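Local coordinates for unknown protein (Leishmania major, PDB 1R75) that is of unknown function but carries a DUF1935 domain, folded here as two antiparallel beta sheets packed face to face, at residues T32-M37 / Y43-T48; P36-I41 / L62-A67; W53-D58 / V66-D71; Y101-D106 / M114-S119. One frame throughout, in Å; residues are numbered along the deposited sequence.

Contact 1: residues T32-M37 / Y43-T48; sequences TKTYPM and YRIADT
Ala46 O is gripped by two backbone amides of the facing segment, Thr32 N at 2.9 Å and Lys33 N at 3.2 Å. Two residues thus face one, which makes a classic beta bulge. Beyond it the antiparallel pairing is regular. Ala46 N bonds back to Lys33 O at 2.8 Å, and Tyr35 and Arg44 form a hydrogen-bonded pair through both N-H groups. At the open end of the hairpin, Thr48 N gives a longer bond to Thr32 OG1 (3.3 Å), almost straight at 168°.

Tyr35 and Arg44 also meet through their side chains. The guanidinium lies flat on one face of the Tyr35 ring, with planes 11° apart, and forms a cation-pi contact. Its NH2 sits over the CG side of the ring, 3.5 Å from Tyr35 CG. The Arg44 chain runs extended and then bends at chi3 (67°), which turns the flat group over the ring. Ala46 CB lies at the ring edge. On the other side of the sheet, Pro36 CB packs 3.6 Å from Tyr43 CE1, and Thr34 CG2 touches Tyr43 CD1.

The contact is a surface beta hairpin of strands 33-36 and 42-47. Strand 33-36 is outermost in the five-stranded sheet. Strand 42-47 pairs on its other side with 52-57, where Trp53 makes a further cation-pi contact with Arg44.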
loop_
_atom_site.group_PDB
_atom_site.type_symbol
_atom_site.label_atom_id
_atom_site.label_comp_id
_atom_site.label_asym_id
_atom_site.label_seq_id
_atom_site.Cartn_x
_atom_site.Cartn_y
_atom_site.Cartn_z
ATOM N N THR A 32 13.372 3.208 -5.084
ATOM C CA THR A 32 14.133 3.046 -6.283
ATOM C C THR A 32 13.186 2.714 -7.432
ATOM O O THR A 32 13.451 3.129 -8.570
ATOM C CB THR A 32 15.237 2.021 -6.011
ATOM O OG1 THR A 32 14.707 0.869 -5.375
ATOM C CG2 THR A 32 16.144 2.550 -4.938
ATOM N N LYS A 33 12.022 2.081 -7.134
ATOM C CA LYS A 33 11.068 1.723 -8.175
ATOM C C LYS A 33 9.635 1.914 -7.719
ATOM O O LYS A 33 9.282 1.636 -6.551
ATOM C CB LYS A 33 11.251 0.267 -8.576
ATOM C CG LYS A 33 10.860 -0.049 -10.031
ATOM C CD LYS A 33 12.037 -0.059 -11.067
ATOM C CE LYS A 33 11.649 0.590 -12.422
ATOM N NZ LYS A 33 12.873 1.143 -13.151
ATOM N N THR A 34 8.826 2.368 -8.671
ATOM C CA THR A 34 7.419 2.618 -8.473
ATOM C C THR A 34 6.647 1.727 -9.452
ATOM O O THR A 34 7.022 1.631 -10.621
ATOM C CB THR A 34 7.160 4.104 -8.700
ATOM O OG1 THR A 34 7.858 4.867 -7.681
ATOM C CG2 THR A 34 5.691 4.462 -8.485
ATOM N N TYR A 35 5.635 1.020 -8.970
ATOM C CA TYR A 35 4.843 0.088 -9.787
ATOM C C TYR A 35 3.379 0.465 -9.676
ATOM O O TYR A 35 2.847 0.488 -8.539
ATOM C CB TYR A 35 5.022 -1.328 -9.256
ATOM C CG TYR A 35 6.453 -1.841 -9.197
ATOM C CD1 TYR A 35 6.987 -2.643 -10.217
ATOM C CD2 TYR A 35 7.256 -1.568 -8.132
ATOM C CE1 TYR A 35 8.304 -3.161 -10.128
ATOM C CE2 TYR A 35 8.547 -2.065 -8.042
ATOM C CZ TYR A 35 9.066 -2.860 -9.031
ATOM O OH TYR A 35 10.368 -3.288 -8.875
ATOM N N PRO A 36 2.712 0.835 -10.779
ATOM C CA PRO A 36 1.284 1.150 -10.698
ATOM C C PRO A 36 0.471 -0.113 -10.480
ATOM O O PRO A 36 0.903 -1.232 -10.859
ATOM C CB PRO A 36 0.984 1.824 -12.071
ATOM C CG PRO A 36 1.977 1.245 -12.991
ATOM C CD PRO A 36 3.228 0.982 -12.164
ATOM N N MET A 37 -0.677 0.025 -9.824
ATOM C CA MET A 37 -1.456 -1.165 -9.423
ATOM C C MET A 37 -2.989 -1.262 -9.550
ATOM O O MET A 37 -3.546 -2.413 -9.653
ATOM C CB MET A 37 -1.170 -1.451 -7.999
ATOM C CG MET A 37 0.132 -2.057 -7.822
ATOM S SD MET A 37 0.170 -2.414 -6.140
ATOM C CE MET A 37 0.323 -4.032 -6.081
ATOM N N TYR A 43 -0.063 3.258 -6.267
ATOM C CA TYR A 43 1.325 2.915 -6.644
ATOM C C TYR A 43 1.986 2.249 -5.497
ATOM O O TYR A 43 1.876 2.776 -4.381
ATOM C CB TYR A 43 2.106 4.175 -6.978
ATOM C CG TYR A 43 1.552 4.820 -8.235
ATOM C CD1 TYR A 43 2.080 4.503 -9.485
ATOM C CD2 TYR A 43 0.449 5.628 -8.171
ATOM C CE1 TYR A 43 1.547 5.074 -10.662
ATOM C CE2 TYR A 43 -0.095 6.184 -9.309
ATOM C CZ TYR A 43 0.486 5.924 -10.549
ATOM O OH TYR A 43 -0.100 6.423 -11.682
ATOM N N ARG A 44 2.684 1.157 -5.755
ATOM C CA ARG A 44 3.617 0.553 -4.828
ATOM C C ARG A 44 4.986 1.156 -5.026
ATOM O O ARG A 44 5.460 1.186 -6.155
ATOM C CB ARG A 44 3.643 -0.937 -5.032
ATOM C CG ARG A 44 4.622 -1.688 -4.226
ATOM C CD ARG A 44 4.372 -3.201 -4.301
ATOM N NE ARG A 44 4.632 -3.732 -5.645
ATOM C CZ ARG A 44 5.757 -4.173 -6.057
ATOM N NH1 ARG A 44 6.817 -4.159 -5.256
ATOM N NH2 ARG A 44 5.827 -4.674 -7.311
ATOM N N ILE A 45 5.595 1.670 -3.959
ATOM C CA ILE A 45 6.916 2.328 -4.024
ATOM C C ILE A 45 7.813 1.379 -3.287
ATOM O O ILE A 45 7.632 1.169 -2.067
ATOM C CB ILE A 45 6.909 3.676 -3.308
ATOM C CG1 ILE A 45 5.804 4.555 -3.927
ATOM C CG2 ILE A 45 8.312 4.341 -3.414
ATOM C CD1 ILE A 45 5.214 5.466 -2.941
ATOM N N ALA A 46 8.768 0.779 -3.973
ATOM C CA ALA A 46 9.670 -0.155 -3.360
ATOM C C ALA A 46 11.018 0.497 -3.198
ATOM O O ALA A 46 11.450 1.258 -4.051
ATOM C CB ALA A 46 9.768 -1.423 -4.197
ATOM N N ASP A 47 11.653 0.296 -2.063
ATOM C CA ASP A 47 12.981 0.864 -1.856
ATOM C C ASP A 47 13.934 -0.298 -1.538
ATOM O O ASP A 47 13.826 -0.938 -0.482
ATOM C CB ASP A 47 12.941 1.952 -0.785
ATOM C CG ASP A 47 14.301 2.643 -0.586
ATOM O OD1 ASP A 47 15.341 1.920 -0.567
ATOM O OD2 ASP A 47 14.431 3.900 -0.454
ATOM N N THR A 48 14.825 -0.643 -2.495
ATOM C CA THR A 48 15.677 -1.814 -2.295
ATOM C C THR A 48 16.754 -1.603 -1.222
ATOM O O THR A 48 17.070 -2.538 -0.492
ATOM C CB THR A 48 16.397 -2.273 -3.591
ATOM O OG1 THR A 48 17.378 -1.310 -3.917
ATOM C CG2 THR A 48 15.505 -2.298 -4.789
#

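Contact 2: residues P36-I41 / L62-A67; sequences PMFSNI and LIIHVA
Ile41 points both of its branches at the segment 62-67 of strand 62-71. Its CG2 methyl meets the end of Ile64, with CG2 of Ile41 3.6 Å from CD1 of Ile64. Its CG1 branch reaches Leu62 instead, where the two CD1 methyls of Ile41 and Leu62 lie 4.1 Å apart. One isoleucine therefore touches two residues that alternate along the strand and point to the same side.

The angles of approach differ. The Ile41 and Leu62 side chains cross at about a right angle and touch through their CD1 methyls. Ile41 and Ile64 are set at a slant to each other. In Ile41 the CG2 methyl is anti to the backbone N and CG1 lies beside that N (chi1 -64°), which parts the two branches between the two partners. Ile64 extends its CG1 arm with chi2 near 170°, and this carries CD1 out to the loop.

Phe38 adds a looser touch. Its CD2 is 4.4 Å from Ile64 CD1, and the methyl meets the ring obliquely. The loop folds back on itself through a backbone bond from Ile41 N to Phe38 O (3.1 Å). This bond holds the two apolar residues near each other. No hydrogen bond crosses between the segments, and the meeting is wholly apolar.

Residues 37-41 form the loop that links strands 33-36 and 42-47 of the five-stranded sheet. It reaches over to strand 62-71 of the other sheet. Phe38 also rests on Leu128 and Ala130 of strand 123-132, while Ile41 and Ile64 both touch Asn57 of strand 52-57.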
loop_
_atom_site.group_PDB
_atom_site.type_symbol
_atom_site.label_atom_id
_atom_site.label_comp_id
_atom_site.label_asym_id
_atom_site.label_seq_id
_atom_site.Cartn_x
_atom_site.Cartn_y
_atom_site.Cartn_z
ATOM N N PRO A 36 2.712 0.835 -10.779
ATOM C CA PRO A 36 1.284 1.150 -10.698
ATOM C C PRO A 36 0.471 -0.113 -10.480
ATOM O O PRO A 36 0.903 -1.232 -10.859
ATOM C CB PRO A 36 0.984 1.824 -12.071
ATOM C CG PRO A 36 1.977 1.245 -12.991
ATOM C CD PRO A 36 3.228 0.982 -12.164
ATOM N N MET A 37 -0.677 0.025 -9.824
ATOM C CA MET A 37 -1.456 -1.165 -9.423
ATOM C C MET A 37 -2.989 -1.262 -9.550
ATOM O O MET A 37 -3.546 -2.413 -9.653
ATOM C CB MET A 37 -1.170 -1.451 -7.999
ATOM C CG MET A 37 0.132 -2.057 -7.822
ATOM S SD MET A 37 0.170 -2.414 -6.140
ATOM C CE MET A 37 0.323 -4.032 -6.081
ATOM N N PHE A 38 -3.703 -0.173 -9.492
ATOM C CA PHE A 38 -5.184 -0.297 -9.314
ATOM C C PHE A 38 -5.823 0.700 -10.304
ATOM O O PHE A 38 -6.329 1.776 -9.971
ATOM C CB PHE A 38 -5.492 -0.052 -7.806
ATOM C CG PHE A 38 -6.967 -0.103 -7.408
ATOM C CD1 PHE A 38 -7.631 -1.316 -7.265
ATOM C CD2 PHE A 38 -7.659 1.055 -7.130
ATOM C CE1 PHE A 38 -8.978 -1.384 -6.835
ATOM C CE2 PHE A 38 -9.011 1.005 -6.765
ATOM C CZ PHE A 38 -9.660 -0.233 -6.592
ATOM N N SER A 39 -5.711 0.341 -11.575
ATOM C CA SER A 39 -6.038 1.217 -12.691
ATOM C C SER A 39 -5.222 2.468 -12.523
ATOM O O SER A 39 -5.755 3.574 -12.648
ATOM C CB SER A 39 -7.543 1.548 -12.732
ATOM O OG SER A 39 -8.037 1.570 -14.064
ATOM N N ASN A 40 -3.935 2.318 -12.221
ATOM C CA ASN A 40 -3.110 3.516 -12.008
ATOM C C ASN A 40 -3.634 4.560 -11.003
ATOM O O ASN A 40 -3.477 5.776 -11.199
ATOM C CB ASN A 40 -2.887 4.189 -13.351
ATOM C CG ASN A 40 -2.595 3.200 -14.408
ATOM O OD1 ASN A 40 -1.587 2.491 -14.333
ATOM N ND2 ASN A 40 -3.534 3.044 -15.360
ATOM N N ILE A 41 -4.308 4.111 -9.950
ATOM C CA ILE A 41 -4.632 4.995 -8.857
ATOM C C ILE A 41 -3.639 4.737 -7.704
ATOM O O ILE A 41 -3.275 5.655 -6.979
ATOM C CB ILE A 41 -6.063 4.750 -8.349
ATOM C CG1 ILE A 41 -7.123 5.080 -9.452
ATOM C CG2 ILE A 41 -6.347 5.642 -7.183
ATOM C CD1 ILE A 41 -8.359 4.218 -9.462
ATOM N N LEU A 62 -10.694 8.988 -3.573
ATOM C CA LEU A 62 -10.871 7.579 -3.119
ATOM C C LEU A 62 -10.016 7.225 -1.915
ATOM O O LEU A 62 -8.914 7.662 -1.863
ATOM C CB LEU A 62 -10.436 6.617 -4.235
ATOM C CG LEU A 62 -11.197 6.752 -5.561
ATOM C CD1 LEU A 62 -10.783 5.662 -6.494
ATOM C CD2 LEU A 62 -12.609 6.639 -5.317
ATOM N N ILE A 63 -10.548 6.417 -1.001
ATOM C CA ILE A 63 -9.783 5.696 0.018
ATOM C C ILE A 63 -9.628 4.254 -0.451
ATOM O O ILE A 63 -10.608 3.639 -0.920
ATOM C CB ILE A 63 -10.383 5.800 1.407
ATOM C CG1 ILE A 63 -9.568 4.963 2.396
ATOM C CG2 ILE A 63 -11.747 5.337 1.494
ATOM C CD1 ILE A 63 -10.064 5.175 3.831
ATOM N N ILE A 64 -8.399 3.762 -0.396
ATOM C CA ILE A 64 -8.046 2.447 -0.976
ATOM C C ILE A 64 -7.679 1.542 0.165
ATOM O O ILE A 64 -6.955 1.953 1.066
ATOM C CB ILE A 64 -6.931 2.550 -1.989
ATOM C CG1 ILE A 64 -7.360 3.476 -3.164
ATOM C CG2 ILE A 64 -6.441 1.130 -2.433
ATOM C CD1 ILE A 64 -6.294 3.823 -4.054
ATOM N N HIS A 65 -8.246 0.340 0.198
ATOM C CA HIS A 65 -7.850 -0.637 1.219
ATOM C C HIS A 65 -7.081 -1.720 0.519
ATOM O O HIS A 65 -7.570 -2.271 -0.452
ATOM C CB HIS A 65 -9.079 -1.279 1.876
ATOM C CG HIS A 65 -8.756 -2.375 2.847
ATOM N ND1 HIS A 65 -9.132 -3.688 2.646
ATOM C CD2 HIS A 65 -8.052 -2.364 4.005
ATOM C CE1 HIS A 65 -8.667 -4.432 3.630
ATOM N NE2 HIS A 65 -8.030 -3.653 4.478
ATOM N N VAL A 66 -5.871 -2.013 0.973
ATOM C CA VAL A 66 -5.029 -2.988 0.305
ATOM C C VAL A 66 -4.593 -4.027 1.326
ATOM O O VAL A 66 -4.247 -3.695 2.457
ATOM C CB VAL A 66 -3.861 -2.355 -0.476
ATOM C CG1 VAL A 66 -3.040 -1.442 0.351
ATOM C CG2 VAL A 66 -2.951 -3.453 -1.178
ATOM N N ALA A 67 -4.737 -5.292 0.978
ATOM C CA ALA A 67 -4.166 -6.356 1.764
ATOM C C ALA A 67 -3.379 -7.303 0.882
ATOM O O ALA A 67 -3.842 -7.701 -0.198
ATOM C CB ALA A 67 -5.233 -7.174 2.497
#

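Contact 3: residues W53-D58 / V66-D71; sequences WAFYND and VAVLFD
This is a buried apolar contact between the two sheets of a beta sandwich, close to the centre of the chain. Strand 52-57 belongs to the five-stranded sheet and strand 62-71 to the four-stranded one. The axes of 53-57 and 66-71 come no closer than 10.7 Å and run roughly antiparallel, with 153° between their directions. At that spacing only side chains meet, and no hydrogen bond crosses the gap.

Phe55 and Val66 come from opposite directions. The CG1 methyl of Val66 lies over one face of the Phe55 ring, 4.1 Å from the ring centroid, a CH-pi contact. Val66 CG1 stands between its backbone N and carbonyl carbon (chi1 53°), which brings this methyl over the ring while CG2 goes toward Phe55 CZ, at 4.0 Å. Val68 comes to the ring edge, with CG2 4.5 Å from Phe55 CZ.

Further along, Trp53 meets Phe70. The outer end of the indole touches the phenylalanine ring, with Trp53 CH2 3.9 Å from Phe70 CE1. The planes are inclined at 48° and the six-membered ring centroids are 5.6 Å apart, an oblique aromatic pair. Trp123 of strand 123-132 packs edge-to-face with Trp53 and also touches Phe70. Phe115 meets Phe55 edge-to-face from the neighbouring strand 112-117.

The cohesion here probably rests on dispersion and exclusion of water. Rings and branched methyls make up the interface, and the CH-pi contact of Val66 with Phe55 adds a weakly directional element.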
loop_
_atom_site.group_PDB
_atom_site.type_symbol
_atom_site.label_atom_id
_atom_site.label_comp_id
_atom_site.label_asym_id
_atom_site.label_seq_id
_atom_site.Cartn_x
_atom_site.Cartn_y
_atom_site.Cartn_z
ATOM N N TRP A 53 8.525 -1.231 1.507
ATOM C CA TRP A 53 7.449 -0.880 0.599
ATOM C C TRP A 53 6.511 0.128 1.217
ATOM O O TRP A 53 6.220 0.049 2.438
ATOM C CB TRP A 53 6.607 -2.070 0.335
ATOM C CG TRP A 53 7.120 -3.150 -0.487
ATOM C CD1 TRP A 53 8.373 -3.360 -0.967
ATOM C CD2 TRP A 53 6.316 -4.252 -0.947
ATOM N NE1 TRP A 53 8.416 -4.552 -1.696
ATOM C CE2 TRP A 53 7.165 -5.129 -1.668
ATOM C CE3 TRP A 53 4.973 -4.600 -0.784
ATOM C CZ2 TRP A 53 6.670 -6.323 -2.262
ATOM C CZ3 TRP A 53 4.481 -5.784 -1.427
ATOM C CH2 TRP A 53 5.322 -6.614 -2.087
ATOM N N ALA A 54 6.024 0.993 0.376
ATOM C CA ALA A 54 5.009 1.942 0.659
ATOM C C ALA A 54 3.999 2.002 -0.484
ATOM O O ALA A 54 4.284 1.546 -1.576
ATOM C CB ALA A 54 5.616 3.291 0.867
ATOM N N PHE A 55 2.806 2.517 -0.182
ATOM C CA PHE A 55 1.758 2.769 -1.168
ATOM C C PHE A 55 1.426 4.248 -1.211
ATOM O O PHE A 55 1.375 4.949 -0.170
ATOM C CB PHE A 55 0.492 1.980 -0.795
ATOM C CG PHE A 55 0.631 0.542 -0.995
ATOM C CD1 PHE A 55 0.754 0.015 -2.266
ATOM C CD2 PHE A 55 0.631 -0.318 0.097
ATOM C CE1 PHE A 55 0.854 -1.431 -2.443
ATOM C CE2 PHE A 55 0.715 -1.698 -0.065
ATOM C CZ PHE A 55 0.881 -2.247 -1.356
ATOM N N TYR A 56 1.215 4.730 -2.416
ATOM C CA TYR A 56 0.789 6.097 -2.661
ATOM C C TYR A 56 -0.530 6.060 -3.443
ATOM O O TYR A 56 -0.646 5.310 -4.410
ATOM C CB TYR A 56 1.902 6.889 -3.404
ATOM C CG TYR A 56 1.402 8.192 -3.948
ATOM C CD1 TYR A 56 1.045 9.228 -3.082
ATOM C CD2 TYR A 56 1.240 8.386 -5.302
ATOM C CE1 TYR A 56 0.502 10.410 -3.563
ATOM C CE2 TYR A 56 0.696 9.564 -5.802
ATOM C CZ TYR A 56 0.377 10.567 -4.937
ATOM O OH TYR A 56 -0.151 11.718 -5.387
ATOM N N ASN A 57 -1.509 6.825 -2.993
ATOM C CA ASN A 57 -2.821 6.915 -3.597
ATOM C C ASN A 57 -2.851 8.297 -4.326
ATOM O O ASN A 57 -2.816 9.347 -3.674
ATOM C CB ASN A 57 -3.854 6.739 -2.493
ATOM C CG ASN A 57 -5.317 6.993 -2.974
ATOM O OD1 ASN A 57 -5.587 7.375 -4.135
ATOM N ND2 ASN A 57 -6.238 6.790 -2.070
ATOM N N ASP A 58 -2.813 8.258 -5.674
ATOM C CA ASP A 58 -2.878 9.466 -6.511
ATOM C C ASP A 58 -4.331 9.952 -6.843
ATOM O O ASP A 58 -4.531 10.865 -7.632
ATOM C CB ASP A 58 -2.089 9.200 -7.784
ATOM C CG ASP A 58 -1.717 10.471 -8.528
ATOM O OD1 ASP A 58 -1.314 11.481 -7.895
ATOM O OD2 ASP A 58 -1.809 10.495 -9.763
ATOM N N VAL A 66 -5.871 -2.013 0.973
ATOM C CA VAL A 66 -5.029 -2.988 0.305
ATOM C C VAL A 66 -4.593 -4.027 1.326
ATOM O O VAL A 66 -4.247 -3.695 2.457
ATOM C CB VAL A 66 -3.861 -2.355 -0.476
ATOM C CG1 VAL A 66 -3.040 -1.442 0.351
ATOM C CG2 VAL A 66 -2.951 -3.453 -1.178
ATOM N N ALA A 67 -4.737 -5.292 0.978
ATOM C CA ALA A 67 -4.166 -6.356 1.764
ATOM C C ALA A 67 -3.379 -7.303 0.882
ATOM O O ALA A 67 -3.842 -7.701 -0.198
ATOM C CB ALA A 67 -5.233 -7.174 2.497
ATOM N N VAL A 68 -2.218 -7.717 1.397
ATOM C CA VAL A 68 -1.281 -8.509 0.686
ATOM C C VAL A 68 -0.944 -9.710 1.561
ATOM O O VAL A 68 -0.739 -9.586 2.753
ATOM C CB VAL A 68 -0.013 -7.732 0.380
ATOM C CG1 VAL A 68 1.034 -8.633 -0.252
ATOM C CG2 VAL A 68 -0.283 -6.478 -0.519
ATOM N N LEU A 69 -0.889 -10.863 0.951
ATOM C CA LEU A 69 -0.540 -12.099 1.607
ATOM C C LEU A 69 0.852 -12.485 1.182
ATOM O O LEU A 69 1.119 -12.613 -0.028
ATOM C CB LEU A 69 -1.421 -13.201 1.089
ATOM C CG LEU A 69 -2.800 -13.383 1.539
ATOM C CD1 LEU A 69 -3.598 -14.134 0.386
ATOM C CD2 LEU A 69 -2.761 -14.170 2.915
ATOM N N PHE A 70 1.722 -12.686 2.154
ATOM C CA PHE A 70 3.115 -12.992 1.999
ATOM C C PHE A 70 3.379 -14.443 2.418
ATOM O O PHE A 70 2.711 -14.988 3.349
ATOM C CB PHE A 70 3.963 -12.038 2.802
ATOM C CG PHE A 70 3.904 -10.633 2.389
ATOM C CD1 PHE A 70 4.833 -10.081 1.476
ATOM C CD2 PHE A 70 3.026 -9.750 3.068
ATOM C CE1 PHE A 70 4.792 -8.762 1.146
ATOM C CE2 PHE A 70 3.047 -8.427 2.757
ATOM C CZ PHE A 70 3.909 -7.922 1.829
ATOM N N ASP A 71 4.168 -15.126 1.621
ATOM C CA ASP A 71 4.546 -16.495 1.894
ATOM C C ASP A 71 5.413 -16.613 3.168
ATOM O O ASP A 71 6.064 -15.671 3.625
ATOM C CB ASP A 71 5.323 -17.151 0.741
ATOM C CG ASP A 71 4.502 -17.351 -0.502
ATOM O OD1 ASP A 71 3.213 -17.163 -0.493
ATOM O OD2 ASP A 71 5.104 -17.758 -1.542
#

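Contact 4: residues Y101-D106 / M114-S119; sequences YLCEVD and MFVEGS
The Phe115 ring has the carbonyl oxygen of Cys103 at its edge, near the ring plane, 3.4 Å from Phe115 CZ. One face of the same ring is covered by CG1 of its own neighbour, Val116. Val105 CG1 approaches obliquely, 3.8 Å from Phe115 CD1. The same CZ that meets the oxygen also packs on Cys103 CB, with Phe115 CZ and Cys103 CB 3.7 Å apart.

Phe115 reaches this place because CG is anti to its backbone N (chi1 -171°). Its CB does not point straight at the other strand, but the ring swings across to it. Val116 follows with a smaller touch, its CG1 3.9 Å from Cys103 SG. Phe115 and Val116 form a classic beta bulge opposite Trp53 of strand 52-57, which probably lets both side chains reach the interior.

Strand 112-117 lies across the sandwich from strand 100-107, the axes of 114-117 and 101-106 being 7.9 Å apart at the closest.

No hydrogen bond joins the two segments. The ring fits among a valine methyl, a cysteine CB and a carbonyl. The oxygen near the ring plane would meet the slightly positive ring hydrogens, probably a mildly favourable electrostatic touch within otherwise apolar packing.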
loop_
_atom_site.group_PDB
_atom_site.type_symbol
_atom_site.label_atom_id
_atom_site.label_comp_id
_atom_site.label_asym_id
_atom_site.label_seq_id
_atom_site.Cartn_x
_atom_site.Cartn_y
_atom_site.Cartn_z
ATOM N N TYR A 101 1.425 -14.549 5.941
ATOM C CA TYR A 101 1.324 -13.288 6.665
ATOM C C TYR A 101 0.405 -12.396 5.858
ATOM O O TYR A 101 0.637 -12.166 4.675
ATOM C CB TYR A 101 2.648 -12.653 6.788
ATOM C CG TYR A 101 3.710 -13.548 7.346
ATOM C CD1 TYR A 101 3.745 -13.840 8.732
ATOM C CD2 TYR A 101 4.674 -14.097 6.541
ATOM C CE1 TYR A 101 4.710 -14.666 9.270
ATOM C CE2 TYR A 101 5.618 -14.929 7.040
ATOM C CZ TYR A 101 5.654 -15.221 8.407
ATOM O OH TYR A 101 6.671 -16.059 8.881
ATOM N N LEU A 102 -0.639 -11.915 6.466
ATOM C CA LEU A 102 -1.519 -10.963 5.855
ATOM C C LEU A 102 -1.259 -9.606 6.436
ATOM O O LEU A 102 -1.272 -9.438 7.676
ATOM C CB LEU A 102 -2.941 -11.410 6.083
ATOM C CG LEU A 102 -4.005 -10.612 5.359
ATOM C CD1 LEU A 102 -3.937 -10.806 3.910
ATOM C CD2 LEU A 102 -5.360 -11.097 5.934
ATOM N N CYS A 103 -0.942 -8.651 5.572
ATOM C CA CYS A 103 -0.735 -7.255 5.929
ATOM C C CYS A 103 -1.627 -6.334 5.179
ATOM O O CYS A 103 -1.874 -6.500 3.984
ATOM C CB CYS A 103 0.674 -6.798 5.654
ATOM S SG CYS A 103 1.988 -7.680 6.470
ATOM N N GLU A 104 -2.208 -5.367 5.889
ATOM C CA GLU A 104 -3.234 -4.563 5.284
ATOM C C GLU A 104 -3.174 -3.145 5.800
ATOM O O GLU A 104 -2.814 -2.930 7.002
ATOM C CB GLU A 104 -4.586 -5.171 5.521
ATOM C CG GLU A 104 -5.096 -5.103 6.884
ATOM C CD GLU A 104 -6.468 -5.855 7.053
ATOM O OE1 GLU A 104 -7.282 -5.954 6.094
ATOM O OE2 GLU A 104 -6.746 -6.324 8.185
ATOM N N VAL A 105 -3.566 -2.191 4.948
ATOM C CA VAL A 105 -3.545 -0.785 5.316
ATOM C C VAL A 105 -4.615 -0.079 4.464
ATOM O O VAL A 105 -4.963 -0.516 3.362
ATOM C CB VAL A 105 -2.105 -0.140 5.128
ATOM C CG1 VAL A 105 -1.770 0.033 3.664
ATOM C CG2 VAL A 105 -1.930 1.129 5.982
ATOM N N ASP A 106 -5.138 1.009 4.995
ATOM C CA ASP A 106 -5.929 1.937 4.174
ATOM C C ASP A 106 -5.136 3.156 3.761
ATOM O O ASP A 106 -4.405 3.669 4.553
ATOM C CB ASP A 106 -7.142 2.382 4.988
ATOM C CG ASP A 106 -8.016 1.228 5.371
ATOM O OD1 ASP A 106 -8.244 0.322 4.525
ATOM O OD2 ASP A 106 -8.524 1.112 6.519
ATOM N N MET A 114 3.522 3.872 4.619
ATOM C CA MET A 114 4.513 2.791 4.803
ATOM C C MET A 114 3.742 1.474 5.080
ATOM O O MET A 114 2.735 1.450 5.765
ATOM C CB MET A 114 5.429 3.136 6.004
ATOM C CG MET A 114 6.246 4.359 5.738
ATOM S SD MET A 114 7.439 4.007 4.326
ATOM C CE MET A 114 6.979 5.335 3.739
ATOM N N PHE A 115 4.223 0.400 4.478
ATOM C CA PHE A 115 3.564 -0.856 4.507
ATOM C C PHE A 115 4.343 -1.922 5.218
ATOM O O PHE A 115 3.921 -2.435 6.335
ATOM C CB PHE A 115 3.230 -1.201 3.064
ATOM C CG PHE A 115 2.324 -2.403 2.931
ATOM C CD1 PHE A 115 1.136 -2.444 3.607
ATOM C CD2 PHE A 115 2.675 -3.507 2.082
ATOM C CE1 PHE A 115 0.265 -3.545 3.463
ATOM C CE2 PHE A 115 1.834 -4.616 2.015
ATOM C CZ PHE A 115 0.619 -4.600 2.681
ATOM N N VAL A 116 5.468 -2.403 4.624
ATOM C CA VAL A 116 6.267 -3.470 5.229
ATOM C C VAL A 116 7.731 -3.224 5.002
ATOM O O VAL A 116 8.165 -2.489 4.122
ATOM C CB VAL A 116 5.925 -4.898 4.687
ATOM C CG1 VAL A 116 4.578 -5.218 4.980
ATOM C CG2 VAL A 116 6.181 -4.985 3.181
ATOM N N GLU A 117 8.523 -3.828 5.820
ATOM C CA GLU A 117 9.961 -3.747 5.637
ATOM C C GLU A 117 10.571 -5.096 5.915
ATOM O O GLU A 117 10.191 -5.784 6.862
ATOM C CB GLU A 117 10.475 -2.699 6.647
ATOM C CG GLU A 117 11.957 -2.491 6.630
ATOM C CD GLU A 117 12.385 -1.098 7.183
ATOM O OE1 GLU A 117 11.679 -0.090 6.915
ATOM O OE2 GLU A 117 13.448 -1.054 7.847
ATOM N N GLY A 118 11.517 -5.492 5.070
ATOM C CA GLY A 118 12.259 -6.711 5.276
ATOM C C GLY A 118 12.384 -7.482 3.960
ATOM O O GLY A 118 12.380 -6.887 2.923
ATOM N N SER A 119 12.444 -8.788 4.029
ATOM C CA SER A 119 12.708 -9.603 2.857
ATOM C C SER A 119 11.465 -10.284 2.391
ATOM O O SER A 119 10.891 -11.093 3.070
ATOM C CB SER A 119 13.884 -10.547 3.103
ATOM O OG SER A 119 13.611 -11.451 4.152
#

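In the fold
Contact 1 lies at the surface, contact 2 is partly buried, and contacts 3 and 4 form the core, their centres about 6 Å apart. Contact 1 joins neighbouring strands within one sheet, so backbone hydrogen bonds and a partly exposed cation-pi pair dominate it. The other three join the two sheets, or a hairpin loop and a sheet, mainly by apolar side chains, with no hydrogen bond across. Contacts 2 and 3 both use strand 62-71, while contacts 1 and 2 share Pro36 and Met37 where the hairpin loop begins. Contacts 3 and 4 pair sheet neighbours on both sides: 52-57 with 112-117, and 62-71 with 100-107. Aromatic rings are more prominent at the centre, and aliphatic methyls carry most of contact 2.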